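Long-range contacts in putative calcium binding protein (Streptomyces coelicolor, PDB 3AKB), which binds calcium through EF-hand loops and probably takes part in calcium-mediated regulation: residues A29-F37 / D119-F127; R45-L56 / M95-V106. The protein carries 2 engineered substitutions. All coordinates share one frame; numbering follows the deposited sequence.

Contact 1: residues A29-F37 / D119-F127. Engineered in segment 29-37: Met33 (natural residue Leu). With CA (calcium ion), chain J.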
# COMPACT_ATOMS: atom_id res chain seq x y z
N ALA A 29 -0.40 -9.05 -3.13
CA ALA A 29 0.39 -7.85 -3.37
C ALA A 29 1.84 -8.09 -2.92
O ALA A 29 2.78 -7.75 -3.64
CB ALA A 29 -0.22 -6.62 -2.65
N ALA A 30 2.02 -8.67 -1.74
CA ALA A 30 3.34 -8.99 -1.26
C ALA A 30 4.02 -9.97 -2.21
O ALA A 30 5.19 -9.78 -2.57
CB ALA A 30 3.25 -9.56 0.16
N LYS A 31 3.29 -10.99 -2.66
CA LYS A 31 3.86 -11.99 -3.58
C LYS A 31 4.35 -11.29 -4.86
O LYS A 31 5.45 -11.55 -5.35
CB LYS A 31 2.80 -13.05 -3.93
CG LYS A 31 3.33 -14.11 -4.86
CD LYS A 31 2.28 -15.17 -5.16
CE LYS A 31 2.42 -16.35 -4.25
NZ LYS A 31 1.95 -17.62 -4.91
N ALA A 32 3.54 -10.38 -5.39
CA ALA A 32 3.86 -9.76 -6.68
C ALA A 32 5.07 -8.84 -6.53
O ALA A 32 5.92 -8.77 -7.43
CB ALA A 32 2.64 -9.01 -7.24
N MET A 33 5.17 -8.15 -5.40
CA MET A 33 6.32 -7.27 -5.22
C MET A 33 7.61 -8.08 -5.06
O MET A 33 8.65 -7.72 -5.61
CB MET A 33 6.16 -6.34 -3.99
CG MET A 33 7.19 -5.25 -3.97
SD MET A 33 7.46 -4.43 -2.32
CE MET A 33 8.82 -3.33 -2.86
N LEU A 34 7.55 -9.17 -4.29
CA LEU A 34 8.70 -10.04 -4.16
C LEU A 34 9.15 -10.62 -5.49
O LEU A 34 10.37 -10.73 -5.76
CB LEU A 34 8.38 -11.17 -3.17
CG LEU A 34 8.18 -10.67 -1.74
CD1 LEU A 34 7.64 -11.83 -0.87
CD2 LEU A 34 9.42 -10.07 -1.11
N ALA A 35 8.18 -11.01 -6.33
CA ALA A 35 8.49 -11.53 -7.65
C ALA A 35 9.16 -10.48 -8.54
O ALA A 35 10.15 -10.79 -9.25
CB ALA A 35 7.24 -12.08 -8.30
N GLU A 36 8.67 -9.23 -8.46
CA GLU A 36 9.23 -8.14 -9.26
C GLU A 36 10.72 -7.92 -8.95
O GLU A 36 11.53 -7.65 -9.87
CB GLU A 36 8.42 -6.85 -9.00
CG GLU A 36 9.01 -5.56 -9.60
CD GLU A 36 9.04 -5.58 -11.10
OE1 GLU A 36 8.06 -6.06 -11.71
OE2 GLU A 36 10.05 -5.14 -11.69
N PHE A 37 11.08 -8.00 -7.67
CA PHE A 37 12.45 -7.77 -7.22
C PHE A 37 13.30 -9.05 -7.05
O PHE A 37 14.47 -8.97 -6.69
CB PHE A 37 12.42 -6.94 -5.94
CG PHE A 37 12.06 -5.52 -6.20
CD1 PHE A 37 13.04 -4.62 -6.62
CD2 PHE A 37 10.73 -5.10 -6.11
CE1 PHE A 37 12.67 -3.30 -6.91
CE2 PHE A 37 10.36 -3.79 -6.41
CZ PHE A 37 11.32 -2.89 -6.80
N ASP A 119 12.92 2.34 -9.01
CA ASP A 119 12.50 1.13 -8.30
C ASP A 119 11.20 1.33 -7.51
O ASP A 119 10.43 0.39 -7.32
CB ASP A 119 13.65 0.60 -7.44
CG ASP A 119 14.77 -0.01 -8.29
OD1 ASP A 119 14.46 -0.46 -9.43
OD2 ASP A 119 15.96 -0.05 -7.88
N THR A 120 10.96 2.57 -7.07
CA THR A 120 9.68 2.93 -6.51
C THR A 120 8.56 2.73 -7.55
O THR A 120 7.50 2.19 -7.21
CB THR A 120 9.70 4.36 -6.00
OG1 THR A 120 10.69 4.43 -4.97
CG2 THR A 120 8.33 4.76 -5.41
N ALA A 121 8.80 3.15 -8.79
CA ALA A 121 7.83 2.91 -9.86
C ALA A 121 7.53 1.42 -10.06
O ALA A 121 6.36 1.02 -10.24
CB ALA A 121 8.30 3.58 -11.16
N ARG A 122 8.58 0.59 -10.00
CA ARG A 122 8.42 -0.87 -10.12
C ARG A 122 7.54 -1.42 -9.02
O ARG A 122 6.70 -2.28 -9.26
CB ARG A 122 9.78 -1.56 -10.05
CG ARG A 122 10.60 -1.35 -11.30
CD ARG A 122 12.04 -1.89 -11.09
NE ARG A 122 12.10 -3.33 -10.83
CZ ARG A 122 13.20 -3.95 -10.40
NH1 ARG A 122 14.30 -3.26 -10.16
NH2 ARG A 122 13.19 -5.26 -10.21
N ALA A 123 7.76 -0.92 -7.80
CA ALA A 123 6.91 -1.34 -6.69
C ALA A 123 5.44 -1.01 -6.95
O ALA A 123 4.57 -1.86 -6.78
CB ALA A 123 7.36 -0.71 -5.35
N LEU A 124 5.19 0.22 -7.39
CA LEU A 124 3.83 0.64 -7.69
C LEU A 124 3.18 -0.22 -8.78
O LEU A 124 1.99 -0.53 -8.66
CB LEU A 124 3.82 2.12 -8.08
CG LEU A 124 4.22 3.02 -6.90
CD1 LEU A 124 4.19 4.47 -7.36
CD2 LEU A 124 3.35 2.81 -5.66
N THR A 125 3.94 -0.60 -9.81
CA THR A 125 3.37 -1.48 -10.84
C THR A 125 3.06 -2.86 -10.28
O THR A 125 2.06 -3.48 -10.66
CB THR A 125 4.21 -1.59 -12.12
OG1 THR A 125 5.45 -2.24 -11.84
CG2 THR A 125 4.43 -0.22 -12.72
N ALA A 126 3.89 -3.35 -9.37
CA ALA A 126 3.59 -4.63 -8.72
C ALA A 126 2.25 -4.55 -7.97
O ALA A 126 1.53 -5.56 -7.89
CB ALA A 126 4.69 -5.07 -7.79
N PHE A 127 1.91 -3.36 -7.50
CA PHE A 127 0.64 -3.11 -6.79
C PHE A 127 -0.48 -2.67 -7.73
O PHE A 127 -1.50 -2.11 -7.28
CB PHE A 127 0.80 -2.05 -5.66
CG PHE A 127 1.84 -2.42 -4.64
CD1 PHE A 127 2.03 -3.75 -4.28
CD2 PHE A 127 2.62 -1.44 -4.04
CE1 PHE A 127 3.01 -4.10 -3.33
CE2 PHE A 127 3.60 -1.78 -3.11
CZ PHE A 127 3.78 -3.12 -2.76
CA CA J . 7.29 -2.05 -13.75
O HOH W 1 7.99 -4.74 -14.15
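Residues 29-37 of helix 23-37 and residues 119-127, on and just past helix 117-126, form a helix-helix contact near the protein surface, with apolar packing from Ala29 and Met33 onto Phe127 at one end and a charged grip of Arg122 on Glu36 at the other. The helices run at 140° to each other, and their axes come within 8.9 Å. Alanines fill the middle of the interface: Ala126 sets its CB against Met33 CA at 3.8 Å, and Ala32 CB rests on the carbonyl oxygen of Ala126.

Met33, an engineered residue, has CG anti to its backbone N (chi1 -168°) and an extended chain beyond. This carries SD past Phe127 CZ in an oblique Met-aromatic contact and brings CE to Ala123 CB at 3.9 Å. The Phe127 ring has Ala29 O at its edge and, within its own segment, Ala123 O over one face.

At the other end the guanidinium of Arg122 is held on several sides. Its NE forms a salt bridge across the contact to Glu36 OE2 at 2.9 Å, on the anti side of the carboxylate. NH2 donates to Glu36 O at 2.9 Å from above the carbonyl plane. NH1 makes a second salt bridge to Asp119 OD1, on the same helix as Arg122. A bend at chi3 folds the group over Phe37, where it stacks at 27° to the ring in a cation-pi arrangement. Three bonds and a stack should leave it little freedom to turn. Phe37 also puts CZ edge-on to Asp119 O at 3.4 Å. Beside this network Thr125 OG1 and a water hydrogen-bonded to Glu36 OE1 both bind a calcium ion.

The contact thus joins helices leaving two calcium loops, those of Asp14 and Asp108, in a multi-EF-hand fold.

Contact 2: residues R45-L56 / M95-V106. Engineered in segment 95-106: Met95 (natural residue Ile). With CA (calcium ion), chain D.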
# COMPACT_ATOMS: atom_id res chain seq x y z
N ARG A 45 13.79 -10.73 4.24
CA ARG A 45 13.00 -9.59 3.71
C ARG A 45 11.64 -10.03 3.23
O ARG A 45 10.66 -9.28 3.33
CB ARG A 45 13.76 -8.90 2.58
CG ARG A 45 14.87 -7.94 3.07
CD ARG A 45 15.49 -7.18 1.92
NE ARG A 45 16.26 -8.08 1.05
CZ ARG A 45 16.52 -7.88 -0.25
NH1 ARG A 45 16.09 -6.78 -0.89
NH2 ARG A 45 17.21 -8.78 -0.91
N GLY A 46 11.56 -11.26 2.69
CA GLY A 46 10.27 -11.81 2.22
C GLY A 46 9.32 -12.03 3.38
O GLY A 46 8.14 -11.61 3.35
N GLN A 47 9.83 -12.63 4.45
CA GLN A 47 9.02 -12.85 5.65
C GLN A 47 8.56 -11.53 6.26
O GLN A 47 7.41 -11.43 6.72
CB GLN A 47 9.76 -13.73 6.66
CG GLN A 47 9.94 -15.15 6.19
CD GLN A 47 8.61 -15.81 5.95
OE1 GLN A 47 8.20 -16.04 4.81
NE2 GLN A 47 7.87 -16.05 7.03
N ALA A 48 9.43 -10.51 6.24
CA ALA A 48 9.06 -9.22 6.81
C ALA A 48 7.97 -8.57 5.96
O ALA A 48 7.12 -7.90 6.51
CB ALA A 48 10.27 -8.30 6.96
N LEU A 49 8.01 -8.75 4.64
CA LEU A 49 6.98 -8.16 3.79
C LEU A 49 5.61 -8.82 4.00
O LEU A 49 4.61 -8.13 4.14
CB LEU A 49 7.36 -8.18 2.31
CG LEU A 49 6.44 -7.31 1.44
CD1 LEU A 49 6.72 -5.84 1.71
CD2 LEU A 49 6.65 -7.65 -0.02
N TYR A 50 5.58 -10.14 4.05
CA TYR A 50 4.30 -10.83 4.36
C TYR A 50 3.79 -10.44 5.73
O TYR A 50 2.60 -10.19 5.88
CB TYR A 50 4.47 -12.34 4.24
CG TYR A 50 4.38 -12.85 2.83
CD1 TYR A 50 3.15 -12.83 2.17
CD2 TYR A 50 5.50 -13.36 2.16
CE1 TYR A 50 3.03 -13.30 0.86
CE2 TYR A 50 5.39 -13.86 0.85
CZ TYR A 50 4.14 -13.83 0.20
OH TYR A 50 3.99 -14.30 -1.08
N GLY A 51 4.66 -10.39 6.73
CA GLY A 51 4.24 -9.98 8.06
C GLY A 51 3.64 -8.58 8.07
O GLY A 51 2.60 -8.32 8.70
N GLY A 52 4.30 -7.65 7.37
CA GLY A 52 3.78 -6.29 7.33
C GLY A 52 2.46 -6.19 6.58
O GLY A 52 1.57 -5.45 6.98
N ALA A 53 2.33 -6.96 5.50
CA ALA A 53 1.11 -6.96 4.72
C ALA A 53 -0.05 -7.51 5.55
O ALA A 53 -1.15 -6.96 5.50
CB ALA A 53 1.27 -7.80 3.46
N GLU A 54 0.22 -8.55 6.33
CA GLU A 54 -0.83 -9.13 7.20
C GLU A 54 -1.27 -8.10 8.26
O GLU A 54 -2.48 -7.98 8.57
CB GLU A 54 -0.38 -10.44 7.84
CG GLU A 54 -1.52 -11.23 8.53
CD GLU A 54 -1.85 -10.79 9.95
OE1 GLU A 54 -1.07 -10.02 10.54
OE2 GLU A 54 -2.90 -11.23 10.48
N ALA A 55 -0.30 -7.38 8.82
CA ALA A 55 -0.61 -6.38 9.83
C ALA A 55 -1.46 -5.24 9.23
O ALA A 55 -2.35 -4.72 9.90
CB ALA A 55 0.67 -5.84 10.43
N LEU A 56 -1.17 -4.87 7.99
CA LEU A 56 -1.95 -3.81 7.34
C LEU A 56 -3.38 -4.30 7.10
O LEU A 56 -4.32 -3.55 7.31
CB LEU A 56 -1.29 -3.35 6.04
CG LEU A 56 -1.95 -2.22 5.24
CD1 LEU A 56 -2.38 -1.06 6.14
CD2 LEU A 56 -0.97 -1.74 4.19
N MET A 95 -0.24 1.95 11.09
CA MET A 95 -0.54 0.51 10.98
C MET A 95 0.11 -0.07 9.72
O MET A 95 0.44 -1.26 9.67
CB MET A 95 -2.05 0.24 11.00
CG MET A 95 -2.71 0.67 12.31
SD MET A 95 -2.54 -0.56 13.63
CE MET A 95 -3.71 -1.87 13.24
N ALA A 96 0.33 0.79 8.73
CA ALA A 96 1.02 0.41 7.47
C ALA A 96 2.54 0.50 7.52
O ALA A 96 3.22 0.03 6.58
CB ALA A 96 0.54 1.24 6.30
N ARG A 97 3.09 1.12 8.55
CA ARG A 97 4.51 1.37 8.57
C ARG A 97 5.34 0.07 8.47
O ARG A 97 6.32 0.05 7.74
CB ARG A 97 4.93 2.17 9.82
CG ARG A 97 6.34 2.69 9.71
CD ARG A 97 6.79 3.46 10.95
NE ARG A 97 6.19 4.80 10.97
CZ ARG A 97 6.70 5.87 10.40
NH1 ARG A 97 7.82 5.81 9.70
NH2 ARG A 97 6.07 7.03 10.52
N PRO A 98 4.97 -1.01 9.19
CA PRO A 98 5.78 -2.24 9.00
C PRO A 98 5.80 -2.73 7.56
O PRO A 98 6.87 -3.11 7.05
CB PRO A 98 5.09 -3.25 9.93
CG PRO A 98 4.52 -2.32 11.02
CD PRO A 98 3.97 -1.17 10.26
N PHE A 99 4.64 -2.69 6.89
CA PHE A 99 4.59 -3.04 5.47
C PHE A 99 5.48 -2.12 4.63
O PHE A 99 6.27 -2.56 3.80
CB PHE A 99 3.16 -2.99 4.93
CG PHE A 99 3.06 -3.25 3.44
CD1 PHE A 99 3.24 -4.53 2.93
CD2 PHE A 99 2.78 -2.20 2.56
CE1 PHE A 99 3.15 -4.77 1.55
CE2 PHE A 99 2.68 -2.44 1.18
CZ PHE A 99 2.86 -3.72 0.69
N LEU A 100 5.32 -0.81 4.84
CA LEU A 100 6.08 0.15 4.03
C LEU A 100 7.59 0.06 4.29
O LEU A 100 8.39 0.15 3.36
CB LEU A 100 5.54 1.57 4.26
CG LEU A 100 4.07 1.78 3.84
CD1 LEU A 100 3.58 3.15 4.35
CD2 LEU A 100 3.90 1.69 2.34
N HIS A 101 7.97 -0.16 5.54
CA HIS A 101 9.38 -0.36 5.86
C HIS A 101 9.95 -1.60 5.16
O HIS A 101 11.04 -1.58 4.58
CB HIS A 101 9.54 -0.50 7.37
CG HIS A 101 10.97 -0.51 7.83
ND1 HIS A 101 11.69 -1.66 8.09
CD2 HIS A 101 11.81 0.52 8.07
CE1 HIS A 101 12.92 -1.32 8.46
NE2 HIS A 101 13.01 -0.01 8.47
N ALA A 102 9.18 -2.68 5.22
CA ALA A 102 9.58 -3.94 4.57
C ALA A 102 9.65 -3.82 3.05
O ALA A 102 10.54 -4.42 2.41
CB ALA A 102 8.63 -5.07 4.99
N ALA A 103 8.74 -3.03 2.48
CA ALA A 103 8.70 -2.80 1.05
C ALA A 103 9.93 -2.02 0.62
O ALA A 103 10.55 -2.33 -0.40
CB ALA A 103 7.41 -2.03 0.68
N LEU A 104 10.33 -1.02 1.41
CA LEU A 104 11.58 -0.33 1.09
C LEU A 104 12.77 -1.28 1.08
O LEU A 104 13.68 -1.17 0.25
CB LEU A 104 11.85 0.82 2.07
CG LEU A 104 10.90 2.01 1.82
CD1 LEU A 104 10.89 2.96 2.98
CD2 LEU A 104 11.28 2.82 0.56
N GLY A 105 12.79 -2.21 2.03
CA GLY A 105 13.90 -3.19 2.09
C GLY A 105 13.94 -4.05 0.84
O GLY A 105 15.01 -4.34 0.30
N VAL A 106 12.76 -4.47 0.38
CA VAL A 106 12.68 -5.27 -0.83
C VAL A 106 13.16 -4.53 -2.08
O VAL A 106 13.83 -5.12 -2.95
CB VAL A 106 11.24 -5.81 -1.04
CG1 VAL A 106 11.06 -6.46 -2.39
CG2 VAL A 106 10.92 -6.81 0.05
CA CA D . 6.11 -17.04 7.38
O HOH W 2 11.55 -6.58 3.74
O HOH W 3 16.16 -5.99 -3.90
O HOH W 4 1.99 -2.83 8.10
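Phe99 and Arg45 bring the flat groups to this interface. The Phe99 ring is met obliquely by Leu49 CD1, by Leu56 CD2 and by the backbone of Gly52 and Ala53, with Leu49 CD1 3.7 Å from Phe99 CE1. The Arg45 guanidinium takes its partners at the edge: NH1 donates to Gly105 O at 2.9 Å in a nearly straight bond (160°), and water 3, also in its plane, links NH1 to Val106 O.

A chi1 of 176° swings the Phe99 ring away from the backbone N and into a hole formed by Leu49, Gly52, Ala53 and Leu56. Leu49 is the reciprocal knob: its side chain fills a hole between Phe99, Ala102, Ala103 and Val106, CD1 lying 3.5 Å from Ala103 N and CD2 turned to Val106. Such knobs-into-holes packing joins antiparallel helices, here the ones that lead into the calcium loops of Asp65 and Asp108 in the EF-hand fold; their axes pass at 7.3 Å. Such closeness depends on Gly52, whose CA lies 3.8 Å from Phe99 CA and where a beta carbon would collide with the facing backbone. An alanine in place of Phe99 is likely to open a gap between the helices, leaving Leu49 CD1 and Leu56 CD2 without the ring they pack on.

Near Pro98 the helix is kinked, and Phe99 N, lacking a bond to the preceding turn, donates instead to water 4, which in turn donates to Met95 O and across the interface to Gly52 O. Further along, Ala102 CB sits 3.5 Å from Ala48 O, while water 2 joins Arg45 O to Ala102 O. At the other end Leu56 straddles Ala96 CB, its CD1 at 3.7 Å.

Overall arrangement
Contact 2 is nested within the chain loop closed by contact 1, and their centres lie about 12 Å apart. The two interfaces meet through the engineered Met33 and through Phe127: Met33 CE of contact 1 packs against Ala103 O of contact 2, and Phe127 CZ meets Phe99 CZ at 3.6 Å, so the two interfaces share a ring-to-ring contact. On the far flank Leu34 packs on Tyr50, tying helix 23-37 to helix 44-64. Both contacts approach the third calcium loop: the side chain of Asp119 is about 7 Å from that of Asp108, and Gly105 lies close to Asp108 in sequence. Ala29 is similarly near Asp25, at about 7 Å between side chains.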